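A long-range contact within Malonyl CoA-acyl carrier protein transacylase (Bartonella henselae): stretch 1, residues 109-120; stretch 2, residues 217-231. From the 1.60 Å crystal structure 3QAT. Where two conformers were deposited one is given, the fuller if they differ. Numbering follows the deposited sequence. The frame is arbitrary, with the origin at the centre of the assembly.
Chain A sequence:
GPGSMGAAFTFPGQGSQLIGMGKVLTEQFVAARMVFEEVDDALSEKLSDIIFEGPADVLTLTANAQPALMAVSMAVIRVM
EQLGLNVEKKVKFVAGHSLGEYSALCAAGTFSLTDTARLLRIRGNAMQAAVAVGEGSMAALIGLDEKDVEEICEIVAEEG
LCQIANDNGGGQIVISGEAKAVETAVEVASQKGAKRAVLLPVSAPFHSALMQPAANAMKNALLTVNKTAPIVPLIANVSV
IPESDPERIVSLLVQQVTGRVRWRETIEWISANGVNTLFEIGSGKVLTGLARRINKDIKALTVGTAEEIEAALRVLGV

Stretch 1 109-120: GTFSLTDTARLL
Stretch 2 (217-231) AMKNALLTVNKTAPI

Two helices and the loops beside them make this contact. Helix 113-120 and helix 217-224 run nearly antiparallel, their N-to-C directions 166° apart and their axes approaching to 10.8 Å. The loop leading into the first meets the loop leaving the second, so the CA register runs backward: Leu119 CA lies 6.9 Å from Ala221 CA, Asp115 CA 7.1 Å from Val225 CA, and Thr110 CA only 4.6 Å from Thr228 CA. The close end is hydrogen-bonded through backbone groups and the Thr110 hydroxyl, while the helical end packs hydrocarbon against hydrocarbon, and together they bury 578 Å².

Stretch 1 opens with Gly109 at phi/psi 80/10, a positive phi that favours glycine. Thr110 follows at -72/-41, then Phe111 and Ser112 are extended at -122/151 and -69/162 before the helix begins. In stretch 2, Val225 through Pro230 are all extended, with psi between 134° and 152°, which lays the chain alongside Thr110.

Thr110 (chi1 m, -75°) uses both its carbonyl and its hydroxyl. Thr228 N donates to Thr110 O at 3.1 Å, with an angle of 152° at the hydrogen, and Thr110 OG1 donates to Thr228 O at 2.8 Å. Both polar groups of the Thr228 backbone are thus satisfied by one residue. CA-H...O contacts supplement the pair, from Lys227 CA to Thr110 O and from Thr110 CA to Thr228 O, each 3.2 Å. Thr110 OG1 also sits 3.1 Å from Pro230 N, but the proline nitrogen has no hydrogen to share. Water 1 donates to Thr110 O at 3.1 Å and bonds Thr228 OG1 at 2.7 Å.

Ser112 (chi1 p) is the N-cap: Asp115 N donates to Ser112 OG at 3.0 Å. Ser112 O accepts from Thr116 N at 2.9 Å and from Thr116 OG1 at 2.8 Å. Asp115 (chi1 m, chi2 -15°) points toward stretch 2, yet reaches its polar groups through water. Its OD2 accepts from water 2 at 2.7 Å, water 3 at 2.6 Å and water 4 at 3.0 Å. Water 2 also donates to Asn226 O at 2.7 Å and accepts from Ser112 N at 3.0 Å; water 3 accepts from Asn226 N at 2.9 Å, and water 4 from Asn226 ND2 at 3.2 Å. The backbone N and O of Asn226 are therefore both satisfied without a direct bond to the carboxylate, whose OD2 packs 3.3 Å from Val225 CG2.

The apolar part centres on Leu119 (m, t), which points toward the second helix. Its CD2 lies 3.9 Å from both Ala221 CB and Leu222 CD2, and 4.1 Å from Met218 CE. Ala221 faces it with just a methyl, while Met218 (m, m, m) and Leu222 (m, t) start sideways and bring their ends in. Phe111 (chi1 m, chi2 -59°) does likewise: its CZ is 3.8 Å from Leu222 CD2 and its CE1 3.8 Å from CG1 of Val225 (chi1 p), while Asn226 O lies at the ring edge, 3.8 Å from Phe111 CD1.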

ATOM      1  N   GLY A 109      10.704   2.595 -12.012  1.00 10.78           N
ATOM      2  CA  GLY A 109      11.663   3.637 -12.367  1.00 12.64           C
ATOM      3  C   GLY A 109      11.204   5.084 -12.348  1.00 12.72           C
ATOM      4  O   GLY A 109      11.941   5.958 -12.806  1.00 13.29           O
ATOM      5  N   THR A 110      10.011   5.356 -11.821  1.00 11.93           N
ATOM      6  CA  THR A 110       9.462   6.723 -11.841  1.00 11.18           C
ATOM      7  C   THR A 110      10.186   7.646 -10.877  1.00 11.21           C
ATOM      8  O   THR A 110      10.405   8.823 -11.196  1.00 11.15           O
ATOM      9  CB  THR A 110       7.938   6.692 -11.545  1.00 10.80           C
ATOM     10  OG1 THR A 110       7.267   6.215 -12.720  1.00 12.01           O
ATOM     11  CG2 THR A 110       7.336   8.082 -11.172  1.00 10.99           C
ATOM     12  N   PHE A 111      10.494   7.124  -9.688  1.00 10.87           N
ATOM     13  CA  PHE A 111      11.288   7.849  -8.702  1.00 10.24           C
ATOM     14  C   PHE A 111      12.535   7.044  -8.337  1.00 10.22           C
ATOM     15  O   PHE A 111      12.533   5.802  -8.365  1.00 11.14           O
ATOM     16  CB  PHE A 111      10.537   8.011  -7.371  1.00  9.86           C
ATOM     17  CG  PHE A 111       9.163   8.606  -7.475  1.00 10.00           C
ATOM     18  CD1 PHE A 111       8.965   9.881  -8.020  1.00 11.17           C
ATOM     19  CD2 PHE A 111       8.065   7.888  -6.986  1.00 11.29           C
ATOM     20  CE1 PHE A 111       7.684  10.447  -8.076  1.00 11.93           C
ATOM     21  CE2 PHE A 111       6.776   8.435  -7.032  1.00 10.91           C
ATOM     22  CZ  PHE A 111       6.591   9.725  -7.577  1.00 10.51           C
ATOM     23  N   SER A 112      13.597   7.751  -7.960  1.00  9.29           N
ATOM     24  CA  SER A 112      14.787   7.087  -7.421  1.00  9.43           C
ATOM     25  C   SER A 112      14.470   6.488  -6.053  1.00  8.74           C
ATOM     26  O   SER A 112      13.520   6.907  -5.386  1.00  9.57           O
ATOM     27  CB  SER A 112      15.971   8.045  -7.256  1.00  9.68           C
ATOM     28  OG  SER A 112      15.760   9.007  -6.200  1.00  9.73           O
ATOM     29  N   LEU A 113      15.311   5.560  -5.625  1.00  8.78           N
ATOM     30  CA  LEU A 113      15.142   4.984  -4.284  1.00  8.28           C
ATOM     31  C   LEU A 113      15.276   6.027  -3.167  1.00  8.38           C
ATOM     32  O   LEU A 113      14.474   6.053  -2.228  1.00  8.39           O
ATOM     33  CB  LEU A 113      16.142   3.843  -4.076  1.00  8.40           C
ATOM     34  CG  LEU A 113      16.069   3.171  -2.680  1.00  7.34           C
ATOM     35  CD1 LEU A 113      14.712   2.490  -2.401  1.00  8.59           C
ATOM     36  CD2 LEU A 113      17.160   2.142  -2.558  1.00 10.03           C
ATOM     37  N   THR A 114      16.272   6.899  -3.271  1.00  8.66           N
ATOM     38  CA  THR A 114      16.432   7.937  -2.266  1.00  8.41           C
ATOM     39  C   THR A 114      15.199   8.863  -2.197  1.00  8.28           C
ATOM     40  O   THR A 114      14.702   9.198  -1.103  1.00  8.80           O
ATOM     41  CB  THR A 114      17.754   8.720  -2.517  1.00  9.01           C
ATOM     42  OG1 THR A 114      18.842   7.983  -1.926  1.00 10.65           O
ATOM     43  CG2 THR A 114      17.712  10.136  -1.902  1.00  9.25           C
ATOM     44  N   ASP A 115      14.676   9.265  -3.364  1.00  8.07           N
ATOM     45  CA  ASP A 115      13.496  10.121  -3.381  1.00  7.87           C
ATOM     46  C   ASP A 115      12.260   9.414  -2.860  1.00  7.84           C
ATOM     47  O   ASP A 115      11.449  10.020  -2.181  1.00  7.71           O
ATOM     48  CB  ASP A 115      13.266  10.707  -4.785  1.00  8.43           C
ATOM     49  CG  ASP A 115      14.305  11.763  -5.145  1.00 11.70           C
ATOM     50  OD1 ASP A 115      15.035  12.276  -4.241  1.00 12.87           O
ATOM     51  OD2 ASP A 115      14.379  12.117  -6.347  1.00 14.55           O
ATOM     52  N   THR A 116      12.111   8.127  -3.191  1.00  8.22           N
ATOM     53  CA  THR A 116      10.945   7.380  -2.712  1.00  7.70           C
ATOM     54  C   THR A 116      10.974   7.263  -1.194  1.00  7.22           C
ATOM     55  O   THR A 116       9.940   7.442  -0.527  1.00  7.53           O
ATOM     56  CB  THR A 116      10.909   5.988  -3.343  1.00  7.36           C
ATOM     57  OG1 THR A 116      10.921   6.126  -4.780  1.00  7.49           O
ATOM     58  CG2 THR A 116       9.601   5.274  -2.948  1.00  8.57           C
ATOM     59  N   ALA A 117      12.162   7.005  -0.638  1.00  7.07           N
ATOM     60  CA  ALA A 117      12.283   6.970   0.830  1.00  6.41           C
ATOM     61  C   ALA A 117      11.859   8.299   1.460  1.00  6.85           C
ATOM     62  O   ALA A 117      11.087   8.320   2.421  1.00  6.52           O
ATOM     63  CB  ALA A 117      13.711   6.614   1.247  1.00  7.41           C
ATOM     64  N   ARG A 118      12.341   9.399   0.902  1.00  6.78           N
ATOM     65  CA  ARG A 118      12.034  10.698   1.454  1.00  6.99           C
ATOM     66  C   ARG A 118      10.563  11.055   1.270  1.00  7.48           C
ATOM     67  O   ARG A 118       9.952  11.616   2.179  1.00  7.92           O
ATOM     68  CB  ARG A 118      12.953  11.768   0.833  1.00  7.64           C
ATOM     69  CG  ARG A 118      14.416  11.632   1.276  1.00  8.38           C
ATOM     70  CD  ARG A 118      15.287  12.579   0.491  1.00 11.56           C
ATOM     71  NE  ARG A 118      16.658  12.473   0.957  1.00 13.10           N
ATOM     72  CZ  ARG A 118      17.700  13.003   0.331  1.00 17.36           C
ATOM     73  NH1 ARG A 118      17.539  13.652  -0.824  1.00 16.10           N
ATOM     74  NH2 ARG A 118      18.910  12.862   0.861  1.00 19.07           N
ATOM     75  N   LEU A 119      10.002  10.715   0.119  1.00  6.96           N
ATOM     76  CA  LEU A 119       8.577  10.988  -0.111  1.00  6.90           C
ATOM     77  C   LEU A 119       7.731  10.244   0.912  1.00  6.44           C
ATOM     78  O   LEU A 119       6.762  10.808   1.413  1.00  7.31           O
ATOM     79  CB  LEU A 119       8.130  10.586  -1.533  1.00  7.46           C
ATOM     80  CG  LEU A 119       8.586  11.492  -2.680  1.00  7.32           C
ATOM     81  CD1 LEU A 119       8.382  10.729  -3.988  1.00  8.78           C
ATOM     82  CD2 LEU A 119       7.793  12.808  -2.684  1.00  8.79           C
ATOM     83  N   LEU A 120       8.095   8.987   1.216  1.00  6.97           N
ATOM     84  CA  LEU A 120       7.300   8.186   2.163  1.00  7.07           C
ATOM     85  C   LEU A 120       7.452   8.638   3.607  1.00  6.88           C
ATOM     86  O   LEU A 120       6.503   8.588   4.379  1.00  7.47           O
ATOM     87  CB  LEU A 120       7.584   6.683   2.009  1.00  6.87           C
ATOM     88  CG  LEU A 120       7.020   6.140   0.689  1.00  6.71           C
ATOM     89  CD1 LEU A 120       7.519   4.722   0.542  1.00  6.91           C
ATOM     90  CD2 LEU A 120       5.481   6.195   0.693  1.00  7.85           C
ATOM     91  N   ALA A 217       0.636  18.520   1.741  1.00 14.92           N
ATOM     92  CA  ALA A 217       2.062  18.237   1.937  1.00 14.64           C
ATOM     93  C   ALA A 217       2.631  17.368   0.802  1.00 14.09           C
ATOM     94  O   ALA A 217       3.747  17.612   0.306  1.00 13.02           O
ATOM     95  CB  ALA A 217       2.330  17.601   3.324  1.00 14.18           C
ATOM     96  N   MET A 218       1.859  16.378   0.366  1.00 13.00           N
ATOM     97  CA  MET A 218       2.332  15.513  -0.722  1.00 12.21           C
ATOM     98  C   MET A 218       2.362  16.237  -2.065  1.00 13.25           C
ATOM     99  O   MET A 218       3.246  15.987  -2.887  1.00 13.31           O
ATOM    100  CB  MET A 218       1.513  14.225  -0.838  1.00 12.77           C
ATOM    101  CG  MET A 218       1.724  13.229   0.320  1.00 13.41           C
ATOM    102  SD  MET A 218       3.465  12.941   0.728  1.00 12.26           S
ATOM    103  CE  MET A 218       4.151  12.291  -0.795  1.00 12.99           C
ATOM    104  N   LYS A 219       1.399  17.132  -2.284  1.00 12.92           N
ATOM    105  CA  LYS A 219       1.389  17.954  -3.494  1.00 14.36           C
ATOM    106  C   LYS A 219       2.708  18.719  -3.579  1.00 13.91           C
ATOM    107  O   LYS A 219       3.369  18.684  -4.610  1.00 13.94           O
ATOM    108  CB  LYS A 219       0.190  18.900  -3.509  1.00 15.37           C
ATOM    109  N   ASN A 220       3.097  19.387  -2.499  1.00 14.33           N
ATOM    110  CA  ASN A 220       4.334  20.183  -2.526  1.00 15.00           C
ATOM    111  C   ASN A 220       5.582  19.318  -2.700  1.00 14.23           C
ATOM    112  O   ASN A 220       6.500  19.664  -3.455  1.00 14.74           O
ATOM    113  CB  ASN A 220       4.422  21.047  -1.278  1.00 16.20           C
ATOM    114  CG  ASN A 220       3.458  22.225  -1.332  1.00 19.78           C
ATOM    115  OD1 ASN A 220       3.065  22.663  -2.416  1.00 24.22           O
ATOM    116  ND2 ASN A 220       3.053  22.718  -0.166  1.00 22.29           N
ATOM    117  N   ALA A 221       5.608  18.158  -2.038  1.00 13.40           N
ATOM    118  CA  ALA A 221       6.761  17.279  -2.177  1.00 12.63           C
ATOM    119  C   ALA A 221       6.879  16.683  -3.572  1.00 13.28           C
ATOM    120  O   ALA A 221       7.979  16.566  -4.116  1.00 14.42           O
ATOM    121  CB  ALA A 221       6.730  16.159  -1.107  1.00 12.07           C
ATOM    122  N   LEU A 222       5.749  16.283  -4.143  1.00 12.80           N
ATOM    123  CA  LEU A 222       5.761  15.639  -5.454  1.00 12.38           C
ATOM    124  C   LEU A 222       6.056  16.614  -6.587  1.00 14.69           C
ATOM    125  O   LEU A 222       6.604  16.201  -7.621  1.00 15.80           O
ATOM    126  CB  LEU A 222       4.440  14.919  -5.700  1.00 11.22           C
ATOM    127  CG  LEU A 222       4.275  13.645  -4.877  1.00 10.08           C
ATOM    128  CD1 LEU A 222       2.799  13.271  -4.879  1.00 11.85           C
ATOM    129  CD2 LEU A 222       5.115  12.539  -5.490  1.00  9.53           C
ATOM    130  N   LEU A 223       5.717  17.894  -6.383  1.00 15.45           N
ATOM    131  CA  LEU A 223       6.060  18.915  -7.384  1.00 18.07           C
ATOM    132  C   LEU A 223       7.551  19.072  -7.614  1.00 18.34           C
ATOM    133  O   LEU A 223       7.970  19.416  -8.741  1.00 21.09           O
ATOM    134  CB  LEU A 223       5.499  20.283  -6.973  1.00 18.78           C
ATOM    135  CG  LEU A 223       4.028  20.492  -7.316  1.00 22.20           C
ATOM    136  CD1 LEU A 223       3.463  21.688  -6.530  1.00 25.01           C
ATOM    137  CD2 LEU A 223       3.858  20.696  -8.835  1.00 25.35           C
ATOM    138  N   THR A 224       8.382  18.848  -6.610  0.60 17.71           N
ATOM    139  CA  THR A 224       9.795  19.184  -6.805  0.60 18.02           C
ATOM    140  C   THR A 224      10.657  17.977  -7.190  0.60 17.38           C
ATOM    141  O   THR A 224      11.737  18.137  -7.771  0.60 17.43           O
ATOM    142  CB  THR A 224      10.365  19.943  -5.605  0.60 17.86           C
ATOM    143  OG1 THR A 224      10.252  19.144  -4.429  0.60 19.52           O
ATOM    144  CG2 THR A 224       9.581  21.256  -5.390  0.60 18.94           C
ATOM    145  N   VAL A 225      10.159  16.777  -6.896  1.00 15.83           N
ATOM    146  CA  VAL A 225      10.951  15.572  -7.097  1.00 15.30           C
ATOM    147  C   VAL A 225      11.144  15.270  -8.580  1.00 15.38           C
ATOM    148  O   VAL A 225      10.216  15.437  -9.387  1.00 15.27           O
ATOM    149  CB  VAL A 225      10.292  14.345  -6.353  1.00 15.66           C
ATOM    150  CG1 VAL A 225       9.015  13.871  -7.012  1.00 16.62           C
ATOM    151  CG2 VAL A 225      11.268  13.227  -6.208  1.00 18.17           C
ATOM    152  N   ASN A 226      12.339  14.803  -8.943  1.00 15.29           N
ATOM    153  CA  ASN A 226      12.528  14.258 -10.291  1.00 16.28           C
ATOM    154  C   ASN A 226      11.629  13.062 -10.524  1.00 15.30           C
ATOM    155  O   ASN A 226      11.489  12.180  -9.648  1.00 15.65           O
ATOM    156  CB  ASN A 226      13.971  13.820 -10.502  1.00 17.71           C
ATOM    157  CG  ASN A 226      14.913  14.984 -10.593  1.00 21.42           C
ATOM    158  OD1 ASN A 226      14.588  16.018 -11.179  1.00 25.92           O
ATOM    159  ND2 ASN A 226      16.104  14.823 -10.020  1.00 25.69           N
ATOM    160  N   LYS A 227      10.984  13.052 -11.682  1.00 15.38           N
ATOM    161  CA  LYS A 227      10.114  11.940 -12.027  1.00 15.24           C
ATOM    162  C   LYS A 227      10.184  11.621 -13.518  1.00 15.55           C
ATOM    163  O   LYS A 227      10.463  12.505 -14.359  1.00 16.42           O
ATOM    164  CB  LYS A 227       8.669  12.197 -11.586  1.00 16.00           C
ATOM    165  CG  LYS A 227       7.966  13.317 -12.313  1.00 17.72           C
ATOM    166  CD  LYS A 227       6.687  13.704 -11.607  1.00 20.29           C
ATOM    167  CE  LYS A 227       5.916  14.754 -12.415  1.00 22.84           C
ATOM    168  NZ  LYS A 227       6.655  16.076 -12.544  1.00 24.13           N
ATOM    169  N   THR A 228       9.958  10.345 -13.805  1.00 14.52           N
ATOM    170  CA  THR A 228       9.901   9.824 -15.162  0.60 15.80           C
ATOM    171  C   THR A 228       8.665   8.936 -15.312  1.00 15.23           C
ATOM    172  O   THR A 228       8.213   8.334 -14.332  1.00 14.70           O
ATOM    173  CB  THR A 228      11.144   8.966 -15.499  0.60 16.07           C
ATOM    174  OG1 THR A 228      12.312   9.502 -14.853  0.60 17.92           O
ATOM    175  CG2 THR A 228      11.365   8.952 -17.009  0.60 17.75           C
ATOM    176  N   ALA A 229       8.132   8.837 -16.527  1.00 15.02           N
ATOM    177  CA  ALA A 229       7.016   7.912 -16.796  1.00 13.96           C
ATOM    178  C   ALA A 229       7.433   6.499 -16.385  1.00 14.10           C
ATOM    179  O   ALA A 229       8.555   6.063 -16.684  1.00 14.53           O
ATOM    180  CB  ALA A 229       6.627   7.938 -18.312  1.00 15.37           C
ATOM    181  N   PRO A 230       6.544   5.764 -15.689  1.00 13.24           N
ATOM    182  CA  PRO A 230       6.921   4.391 -15.324  1.00 13.53           C
ATOM    183  C   PRO A 230       7.092   3.496 -16.554  1.00 14.08           C
ATOM    184  O   PRO A 230       6.405   3.699 -17.571  1.00 14.91           O
ATOM    185  CB  PRO A 230       5.733   3.910 -14.474  1.00 13.38           C
ATOM    186  CG  PRO A 230       4.563   4.699 -15.011  1.00 11.93           C
ATOM    187  CD  PRO A 230       5.163   6.089 -15.302  1.00 12.49           C
ATOM    188  N   ILE A 231       7.991   2.521 -16.461  1.00 14.00           N
ATOM    189  CA  ILE A 231       8.316   1.660 -17.616  1.00 16.09           C
ATOM    190  C   ILE A 231       7.196   0.659 -17.961  1.00 15.73           C
ATOM    191  O   ILE A 231       7.113   0.159 -19.106  1.00 16.77           O
ATOM    192  CB  ILE A 231       9.650   0.912 -17.412  1.00 17.53           C
ATOM    193  CG1 ILE A 231       9.529  -0.048 -16.223  1.00 17.88           C
ATOM    194  CG2 ILE A 231      10.819   1.911 -17.303  1.00 21.76           C
ATOM    195  CD1 ILE A 231      10.508  -1.127 -16.194  1.00 25.59           C
TER
HETATM  196  O   HOH W   1      13.036   9.980 -12.279  1.00 28.99           O
HETATM  197  O   HOH W   2      13.290  10.679  -8.321  1.00 10.05           O
HETATM  198  O   HOH W   3      14.566  14.644  -7.117  1.00 16.66           O
HETATM  199  O   HOH W   4      16.596  12.182  -8.348  1.00 31.80           O